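Local structure of DBF2 kinase activator protein MOB1 (2HJN) at residues N76-V81 with C209-E214; H82-Y87 with D145-E150; P107-I110 with E116-W119. The protein activates the DBF2 protein kinase by binding it, allowing its phosphorylation by CDC15 in late anaphase within the mitotic exit network. One frame throughout, in Å; residues are numbered along the deposited sequence.

Contact 1: residues N76-V81 with C209-E214; sequences NEWLAV and CLFAQE
The rings of F211 and W78 meet at a slant, with their planes 32° apart. The F211 ring centroid lies 5.4 Å from that of the five-membered ring of W78. L79 also reaches the F211 ring obliquely. Outside the two segments, H82 stacks on the F211 ring, F86 meets it edge-to-face, and F215 also touches it. The F211 ring thus sits in an aromatic cluster.

The outer end of the ring does the touching. F211 CE1 lies 3.6 Å from W78 NE1. F211 CZ is 3.9 Å from W78 CD1 and 3.6 Å from L79 CD2. L79 CD2 is equally near F211 CE2, at 3.6 Å, so this methyl bears on the CE2-CZ side of the ring. W78 NE1 gives its hydrogen to V67 O, which satisfies the indole and helps fix its rotation.

The backbones stay well apart, with L79 CA and F211 CA at 9.0 Å. The ring of F211 spans much of this gap because its CG stands anti to the backbone N (chi1 -164°). The contact is apolar and largely buried. It joins the first turns of helix 75-97 to the last turns of helix 198-214, as aromatic and aliphatic helix-to-helix packing in the mainly helical MOB1/phocein fold.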
loop_
_atom_site.group_PDB
_atom_site.type_symbol
_atom_site.label_atom_id
_atom_site.label_comp_id
_atom_site.label_asym_id
_atom_site.label_seq_id
_atom_site.Cartn_x
_atom_site.Cartn_y
_atom_site.Cartn_z
ATOM N N ASN A 76 14.805 -9.266 -23.678
ATOM C CA ASN A 76 15.528 -8.504 -22.624
ATOM C C ASN A 76 14.786 -7.267 -22.142
ATOM O O ASN A 76 14.739 -7.007 -20.926
ATOM C CB ASN A 76 16.909 -8.068 -23.117
ATOM C CG ASN A 76 17.883 -9.219 -23.214
ATOM O OD1 ASN A 76 17.619 -10.330 -22.731
ATOM N ND2 ASN A 76 19.031 -8.964 -23.856
ATOM N N GLU A 77 14.233 -6.482 -23.084
ATOM C CA GLU A 77 13.481 -5.303 -22.701
ATOM C C GLU A 77 12.208 -5.633 -21.925
ATOM O O GLU A 77 11.923 -5.012 -20.891
ATOM C CB GLU A 77 13.151 -4.414 -23.890
ATOM C CG GLU A 77 13.838 -3.096 -23.799
ATOM C CD GLU A 77 13.605 -2.235 -25.010
ATOM O OE1 GLU A 77 12.499 -1.629 -25.125
ATOM O OE2 GLU A 77 14.550 -2.170 -25.842
ATOM N N TRP A 78 11.456 -6.590 -22.465
ATOM C CA TRP A 78 10.246 -7.123 -21.865
ATOM C C TRP A 78 10.542 -7.642 -20.439
ATOM O O TRP A 78 9.851 -7.282 -19.476
ATOM C CB TRP A 78 9.706 -8.234 -22.781
ATOM C CG TRP A 78 8.386 -8.838 -22.385
ATOM C CD1 TRP A 78 8.176 -10.094 -21.917
ATOM C CD2 TRP A 78 7.104 -8.199 -22.432
ATOM N NE1 TRP A 78 6.836 -10.290 -21.684
ATOM C CE2 TRP A 78 6.154 -9.146 -21.991
ATOM C CE3 TRP A 78 6.671 -6.926 -22.815
ATOM C CZ2 TRP A 78 4.793 -8.860 -21.907
ATOM C CZ3 TRP A 78 5.309 -6.635 -22.745
ATOM C CH2 TRP A 78 4.392 -7.593 -22.284
ATOM N N LEU A 79 11.588 -8.446 -20.290
ATOM C CA LEU A 79 11.966 -8.941 -18.957
ATOM C C LEU A 79 12.480 -7.829 -17.993
ATOM O O LEU A 79 12.093 -7.817 -16.814
ATOM C CB LEU A 79 12.928 -10.114 -19.053
ATOM C CG LEU A 79 12.543 -11.348 -19.903
ATOM C CD1 LEU A 79 13.269 -12.607 -19.440
ATOM C CD2 LEU A 79 11.068 -11.595 -20.063
ATOM N N ALA A 80 13.269 -6.873 -18.516
ATOM C CA ALA A 80 13.698 -5.687 -17.755
ATOM C C ALA A 80 12.501 -4.825 -17.267
ATOM O O ALA A 80 12.441 -4.438 -16.097
ATOM C CB ALA A 80 14.697 -4.838 -18.570
ATOM N N VAL A 81 11.576 -4.505 -18.164
ATOM C CA VAL A 81 10.329 -3.798 -17.795
ATOM C C VAL A 81 9.589 -4.488 -16.659
ATOM O O VAL A 81 9.269 -3.842 -15.663
ATOM C CB VAL A 81 9.356 -3.563 -18.990
ATOM C CG1 VAL A 81 7.957 -3.050 -18.503
ATOM C CG2 VAL A 81 9.967 -2.544 -19.947
ATOM N N CYS A 209 4.508 -15.399 -10.738
ATOM C CA CYS A 209 4.698 -16.824 -10.986
ATOM C C CYS A 209 4.396 -17.240 -12.426
ATOM O O CYS A 209 5.087 -18.095 -12.950
ATOM C CB CYS A 209 3.869 -17.676 -10.014
ATOM S SG CYS A 209 4.433 -17.544 -8.276
ATOM N N LEU A 210 3.355 -16.689 -13.040
ATOM C CA LEU A 210 3.077 -16.964 -14.453
ATOM C C LEU A 210 4.170 -16.445 -15.381
ATOM O O LEU A 210 4.549 -17.120 -16.354
ATOM C CB LEU A 210 1.715 -16.384 -14.875
ATOM C CG LEU A 210 0.521 -17.087 -14.253
ATOM C CD1 LEU A 210 -0.746 -16.223 -14.432
ATOM C CD2 LEU A 210 0.378 -18.475 -14.915
ATOM N N PHE A 211 4.693 -15.259 -15.053
ATOM C CA PHE A 211 5.754 -14.613 -15.834
ATOM C C PHE A 211 7.043 -15.449 -15.790
ATOM O O PHE A 211 7.632 -15.759 -16.835
ATOM C CB PHE A 211 5.970 -13.174 -15.355
ATOM C CG PHE A 211 6.747 -12.334 -16.312
ATOM C CD1 PHE A 211 6.092 -11.546 -17.250
ATOM C CD2 PHE A 211 8.130 -12.316 -16.268
ATOM C CE1 PHE A 211 6.788 -10.795 -18.150
ATOM C CE2 PHE A 211 8.844 -11.553 -17.182
ATOM C CZ PHE A 211 8.164 -10.795 -18.116
ATOM N N ALA A 212 7.443 -15.877 -14.591
ATOM C CA ALA A 212 8.551 -16.792 -14.425
ATOM C C ALA A 212 8.387 -18.133 -15.160
ATOM O O ALA A 212 9.371 -18.676 -15.674
ATOM C CB ALA A 212 8.812 -17.033 -12.953
ATOM N N GLN A 213 7.177 -18.687 -15.181
ATOM C CA GLN A 213 6.899 -19.950 -15.900
ATOM C C GLN A 213 7.078 -19.776 -17.450
ATOM O O GLN A 213 7.788 -20.552 -18.084
ATOM C CB GLN A 213 5.498 -20.459 -15.516
ATOM C CG GLN A 213 5.016 -21.751 -16.212
ATOM C CD GLN A 213 3.507 -21.973 -16.070
ATOM O OE1 GLN A 213 3.083 -22.991 -15.529
ATOM N NE2 GLN A 213 2.694 -21.020 -16.553
ATOM N N GLU A 214 6.455 -18.748 -18.022
ATOM C CA GLU A 214 6.518 -18.440 -19.458
ATOM C C GLU A 214 7.947 -18.401 -20.023
ATOM O O GLU A 214 8.164 -18.741 -21.200
ATOM C CB GLU A 214 5.837 -17.103 -19.742
ATOM C CG GLU A 214 5.905 -16.636 -21.216
ATOM C CD GLU A 214 5.190 -17.588 -22.199
ATOM O OE1 GLU A 214 4.158 -18.162 -21.823
ATOM O OE2 GLU A 214 5.655 -17.731 -23.352
#

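Contact 2: residues H82-Y87 with D145-E150; sequences HCVDFY and DQFDDE
V84 and F147 mark the nearest backbone approach, with their CA atoms 7.4 Å apart. Residues 82-87 are regular helix, whereas 145-150 leave helix 132-147 after F147. The F147 side chain points toward the other helix, its CG anti to the carbonyl carbon (chi1 -60°), which carries the ring in among C83, V84 and Y87.

V84 CG2 sits over one face of the F147 ring, 3.7 Å from its centroid and 18° off the normal, a CH-pi contact. C83 SG lies at the ring edge, in plane, 3.9 Å from F147 CE2. F147 CE1 comes within 3.7 Å of Y87 CB, and Y87 CD1 lies in plane at the F147 edge. F147 turns its edge toward the Y87 face in an offset edge-to-face pair, with planes at 81°. The Y87 hydroxyl is hydrogen-bonded to S29 O and R141 NH2.

A serine in place of F147 would probably leave a gap between the helices, with the V84 methyl and the Y87 ring robbed of their aromatic partner.

F153 meets the F147 ring edge-to-face. C83 also packs on I170, I173 and L174 of helix 165-187, so three helices converge here.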
loop_
_atom_site.group_PDB
_atom_site.type_symbol
_atom_site.label_atom_id
_atom_site.label_comp_id
_atom_site.label_asym_id
_atom_site.label_seq_id
_atom_site.Cartn_x
_atom_site.Cartn_y
_atom_site.Cartn_z
ATOM N N HIS A 82 9.322 -5.785 -16.797
ATOM C CA HIS A 82 8.590 -6.496 -15.770
ATOM C C HIS A 82 9.331 -6.731 -14.469
ATOM O O HIS A 82 8.691 -6.821 -13.438
ATOM C CB HIS A 82 8.002 -7.796 -16.301
ATOM C CG HIS A 82 6.952 -7.550 -17.334
ATOM N ND1 HIS A 82 5.614 -7.441 -17.024
ATOM C CD2 HIS A 82 7.061 -7.276 -18.651
ATOM C CE1 HIS A 82 4.937 -7.149 -18.117
ATOM N NE2 HIS A 82 5.790 -7.048 -19.122
ATOM N N CYS A 83 10.659 -6.875 -14.519
ATOM C CA CYS A 83 11.446 -7.023 -13.297
ATOM C C CYS A 83 11.351 -5.748 -12.417
ATOM O O CYS A 83 11.135 -5.843 -11.224
ATOM C CB CYS A 83 12.899 -7.398 -13.657
ATOM S SG CYS A 83 13.935 -7.916 -12.278
ATOM N N VAL A 84 11.475 -4.555 -13.005
ATOM C CA VAL A 84 11.276 -3.298 -12.234
ATOM C C VAL A 84 9.821 -3.165 -11.736
ATOM O O VAL A 84 9.597 -2.771 -10.588
ATOM C CB VAL A 84 11.685 -2.035 -13.014
ATOM C CG1 VAL A 84 11.296 -0.770 -12.269
ATOM C CG2 VAL A 84 13.203 -2.033 -13.346
ATOM N N ASP A 85 8.849 -3.508 -12.584
ATOM C CA ASP A 85 7.439 -3.538 -12.141
ATOM C C ASP A 85 7.198 -4.507 -10.968
ATOM O O ASP A 85 6.421 -4.184 -10.078
ATOM C CB ASP A 85 6.501 -3.951 -13.271
ATOM C CG ASP A 85 6.399 -2.895 -14.401
ATOM O OD1 ASP A 85 6.794 -1.696 -14.192
ATOM O OD2 ASP A 85 5.897 -3.287 -15.497
ATOM N N PHE A 86 7.817 -5.685 -10.962
ATOM C CA PHE A 86 7.594 -6.621 -9.837
ATOM C C PHE A 86 8.195 -6.136 -8.515
ATOM O O PHE A 86 7.619 -6.293 -7.419
ATOM C CB PHE A 86 8.126 -8.012 -10.168
ATOM C CG PHE A 86 7.309 -8.733 -11.222
ATOM C CD1 PHE A 86 5.939 -8.581 -11.274
ATOM C CD2 PHE A 86 7.931 -9.551 -12.156
ATOM C CE1 PHE A 86 5.174 -9.236 -12.270
ATOM C CE2 PHE A 86 7.177 -10.224 -13.150
ATOM C CZ PHE A 86 5.809 -10.055 -13.219
ATOM N N TYR A 87 9.345 -5.505 -8.651
ATOM C CA TYR A 87 10.024 -4.864 -7.505
ATOM C C TYR A 87 9.068 -3.806 -6.913
ATOM O O TYR A 87 8.890 -3.684 -5.695
ATOM C CB TYR A 87 11.336 -4.187 -7.959
ATOM C CG TYR A 87 11.808 -3.169 -6.929
ATOM C CD1 TYR A 87 12.717 -3.554 -5.944
ATOM C CD2 TYR A 87 11.306 -1.850 -6.898
ATOM C CE1 TYR A 87 13.165 -2.664 -4.978
ATOM C CE2 TYR A 87 11.724 -0.955 -5.898
ATOM C CZ TYR A 87 12.655 -1.393 -4.940
ATOM O OH TYR A 87 13.098 -0.619 -3.906
ATOM N N ASP A 145 20.219 -0.873 -6.795
ATOM C CA ASP A 145 21.570 -0.734 -7.303
ATOM C C ASP A 145 21.784 -1.471 -8.625
ATOM O O ASP A 145 22.511 -0.967 -9.479
ATOM C CB ASP A 145 22.645 -1.127 -6.265
ATOM C CG ASP A 145 22.674 -0.192 -5.043
ATOM O OD1 ASP A 145 22.227 0.988 -5.125
ATOM O OD2 ASP A 145 23.158 -0.651 -3.989
ATOM N N GLN A 146 21.152 -2.636 -8.841
ATOM C CA GLN A 146 21.276 -3.275 -10.172
ATOM C C GLN A 146 20.487 -2.472 -11.208
ATOM O O GLN A 146 21.006 -2.211 -12.295
ATOM C CB GLN A 146 20.808 -4.746 -10.168
ATOM C CG GLN A 146 21.368 -5.617 -9.028
ATOM C CD GLN A 146 22.891 -5.398 -8.710
ATOM O OE1 GLN A 146 23.753 -5.872 -9.465
ATOM N NE2 GLN A 146 23.206 -4.735 -7.548
ATOM N N PHE A 147 19.248 -2.054 -10.876
ATOM C CA PHE A 147 18.427 -1.281 -11.856
ATOM C C PHE A 147 19.161 0.006 -12.266
ATOM O O PHE A 147 19.029 0.501 -13.397
ATOM C CB PHE A 147 17.024 -0.924 -11.294
ATOM C CG PHE A 147 16.164 -2.112 -10.921
ATOM C CD1 PHE A 147 15.397 -2.089 -9.741
ATOM C CD2 PHE A 147 16.134 -3.271 -11.712
ATOM C CE1 PHE A 147 14.603 -3.182 -9.370
ATOM C CE2 PHE A 147 15.343 -4.384 -11.341
ATOM C CZ PHE A 147 14.555 -4.319 -10.141
ATOM N N ASP A 148 19.940 0.556 -11.339
ATOM C CA ASP A 148 20.564 1.886 -11.557
ATOM C C ASP A 148 21.963 1.769 -12.227
ATOM O O ASP A 148 22.636 2.782 -12.508
ATOM C CB ASP A 148 20.676 2.634 -10.224
ATOM C CG ASP A 148 19.363 3.261 -9.775
ATOM O OD1 ASP A 148 18.380 3.327 -10.554
ATOM O OD2 ASP A 148 19.319 3.718 -8.625
ATOM N N ASP A 149 22.384 0.538 -12.485
ATOM C CA ASP A 149 23.725 0.263 -13.058
ATOM C C ASP A 149 23.594 0.184 -14.570
ATOM O O ASP A 149 23.039 -0.768 -15.088
ATOM C CB ASP A 149 24.290 -1.024 -12.450
ATOM C CG ASP A 149 25.674 -1.401 -12.983
ATOM O OD1 ASP A 149 26.134 -0.806 -14.000
ATOM O OD2 ASP A 149 26.254 -2.364 -12.409
ATOM N N GLU A 150 24.052 1.237 -15.255
ATOM C CA GLU A 150 23.968 1.376 -16.728
ATOM C C GLU A 150 24.550 0.209 -17.568
ATOM O O GLU A 150 24.089 -0.064 -18.695
ATOM C CB GLU A 150 24.608 2.724 -17.140
ATOM C CG GLU A 150 24.529 3.043 -18.609
ATOM C CD GLU A 150 23.153 3.470 -19.043
ATOM O OE1 GLU A 150 22.743 3.122 -20.178
ATOM O OE2 GLU A 150 22.486 4.166 -18.266
#

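Contact 3: residues P107-I110 with E116-W119; sequences PRMI and EYLW
R108 and E116 cross at about a right angle, with the guanidinium and carboxylate planes 86° apart. Their salt bridge is a single weak one, R108 NH1 to E116 OE1 at 3.4 Å. The oxygen lies at the guanidinium edge, near its plane. The methylenes of R108 also lean on the carboxylate, with CG 3.6 Å from E116 OE2. I110 CG2 sits over the centre of one guanidinium face, so R108 folds back on its own segment while its NH1 makes the weak bond. The E116 chain reaches R108 fully stretched, its CG anti to the backbone N (chi1 173°). The other oxygen, OE2, has a weak hydrogen bond with S129 OG.

A water accepts from the N of M109, here selenomethionine, at 3.1 Å. It lies within hydrogen-bonding distance of E116 OE2 (2.6 Å) and Y117 O (2.9 Å). M109 and Y117 cross obliquely, M109 CG being 4.1 Å from Y117 CB. Between the two backbones Y117 N donates to M109 O at 2.9 Å, nearly straight at 170°.

I110 and E116 form one isolated beta bridge where the chain doubles back, and E116 also pairs through its backbone with L5 of strand 4-6. I110 O accepts from H183 ND1, which would help orient this zinc ligand. Residues 107-110 thus probably belong to the second shell of the Cys2His2 zinc site made by C101, C106, H183 and H188.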
loop_
_atom_site.group_PDB
_atom_site.type_symbol
_atom_site.label_atom_id
_atom_site.label_comp_id
_atom_site.label_asym_id
_atom_site.label_seq_id
_atom_site.Cartn_x
_atom_site.Cartn_y
_atom_site.Cartn_z
ATOM N N PRO A 107 13.113 -11.966 14.282
ATOM C CA PRO A 107 14.559 -11.991 14.454
ATOM C C PRO A 107 15.386 -12.730 13.379
ATOM O O PRO A 107 16.600 -12.593 13.383
ATOM C CB PRO A 107 14.763 -12.636 15.851
ATOM C CG PRO A 107 13.513 -13.314 16.185
ATOM C CD PRO A 107 12.395 -12.758 15.319
ATOM N N ARG A 108 14.733 -13.511 12.511
ATOM C CA ARG A 108 15.377 -14.210 11.432
ATOM C C ARG A 108 14.490 -14.051 10.182
ATOM O O ARG A 108 13.254 -13.949 10.274
ATOM C CB ARG A 108 15.524 -15.707 11.733
ATOM C CG ARG A 108 16.516 -16.080 12.845
ATOM C CD ARG A 108 16.492 -17.639 13.033
ATOM N NE ARG A 108 15.129 -18.151 13.271
ATOM C CZ ARG A 108 14.685 -19.375 12.946
ATOM N NH1 ARG A 108 15.490 -20.253 12.337
ATOM N NH2 ARG A 108 13.416 -19.718 13.222
HETATM N N MSE A 109 15.113 -14.097 9.022
HETATM C CA MSE A 109 14.332 -14.028 7.767
HETATM C C MSE A 109 13.826 -15.443 7.477
HETATM O O MSE A 109 14.547 -16.254 6.898
HETATM C CB MSE A 109 15.182 -13.439 6.626
HETATM C CG MSE A 109 14.496 -13.388 5.273
HETATM SE SE MSE A 109 12.941 -12.163 5.257
HETATM C CE MSE A 109 12.853 -12.257 3.322
ATOM N N ILE A 110 12.589 -15.740 7.880
ATOM C CA ILE A 110 12.044 -17.085 7.730
ATOM C C ILE A 110 10.744 -17.133 6.916
ATOM O O ILE A 110 10.113 -16.104 6.687
ATOM C CB ILE A 110 11.892 -17.798 9.093
ATOM C CG1 ILE A 110 10.863 -17.054 9.979
ATOM C CG2 ILE A 110 13.286 -17.825 9.787
ATOM C CD1 ILE A 110 10.555 -17.675 11.286
ATOM N N GLU A 116 14.946 -20.813 6.346
ATOM C CA GLU A 116 15.601 -19.553 6.747
ATOM C C GLU A 116 16.435 -19.035 5.561
ATOM O O GLU A 116 17.166 -19.828 4.925
ATOM C CB GLU A 116 16.448 -19.735 8.030
ATOM C CG GLU A 116 17.223 -18.467 8.306
ATOM C CD GLU A 116 17.913 -18.364 9.634
ATOM O OE1 GLU A 116 18.066 -19.388 10.349
ATOM O OE2 GLU A 116 18.350 -17.219 9.932
ATOM N N TYR A 117 16.308 -17.753 5.219
ATOM C CA TYR A 117 17.108 -17.161 4.136
ATOM C C TYR A 117 18.187 -16.244 4.657
ATOM O O TYR A 117 17.945 -15.473 5.557
ATOM C CB TYR A 117 16.228 -16.402 3.115
ATOM C CG TYR A 117 15.104 -17.258 2.590
ATOM C CD1 TYR A 117 13.803 -17.048 2.994
ATOM C CD2 TYR A 117 15.366 -18.317 1.713
ATOM C CE1 TYR A 117 12.758 -17.882 2.493
ATOM C CE2 TYR A 117 14.365 -19.100 1.207
ATOM C CZ TYR A 117 13.076 -18.900 1.606
ATOM O OH TYR A 117 12.083 -19.718 1.114
ATOM N N LEU A 118 19.371 -16.322 4.062
ATOM C CA LEU A 118 20.573 -15.681 4.585
ATOM C C LEU A 118 21.084 -14.617 3.626
ATOM O O LEU A 118 20.775 -14.669 2.421
ATOM C CB LEU A 118 21.671 -16.747 4.825
ATOM C CG LEU A 118 21.344 -18.030 5.561
ATOM C CD1 LEU A 118 22.527 -19.046 5.507
ATOM C CD2 LEU A 118 20.958 -17.790 6.993
ATOM N N TRP A 119 21.828 -13.628 4.153
ATOM C CA TRP A 119 22.385 -12.519 3.324
ATOM C C TRP A 119 23.898 -12.435 3.472
ATOM O O TRP A 119 24.407 -12.411 4.584
ATOM C CB TRP A 119 21.780 -11.144 3.725
ATOM C CG TRP A 119 22.091 -9.989 2.762
ATOM C CD1 TRP A 119 22.950 -8.934 2.969
ATOM C CD2 TRP A 119 21.582 -9.832 1.439
ATOM N NE1 TRP A 119 22.966 -8.126 1.866
ATOM C CE2 TRP A 119 22.151 -8.663 0.906
ATOM C CE3 TRP A 119 20.679 -10.576 0.650
ATOM C CZ2 TRP A 119 21.854 -8.208 -0.379
ATOM C CZ3 TRP A 119 20.384 -10.132 -0.637
ATOM C CH2 TRP A 119 20.969 -8.957 -1.139
HETATM O O HOH W 1 17.960 -15.081 8.472
#

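Contacts 1 and 2 follow one another on helix 75-97 and touch directly. H82 CG is 3.4 Å from F211 CE1, and F86 CZ is 3.8 Å from F211 CB. Their centres are 13 Å apart, and they join the same helix to helices 198-214 and 132-147. Contact 3 stands apart, its centre about 26 Å from that of contact 1 and 23 Å from that of contact 2. Its nearest atoms are about 12 and 8 Å from theirs. It is nested in the chain loops that both others close. It alone borders the zinc site, the M109 side chain lying about 7 Å from the metal. Contacts 1 and 3 lie on opposite sides of the chain's centre.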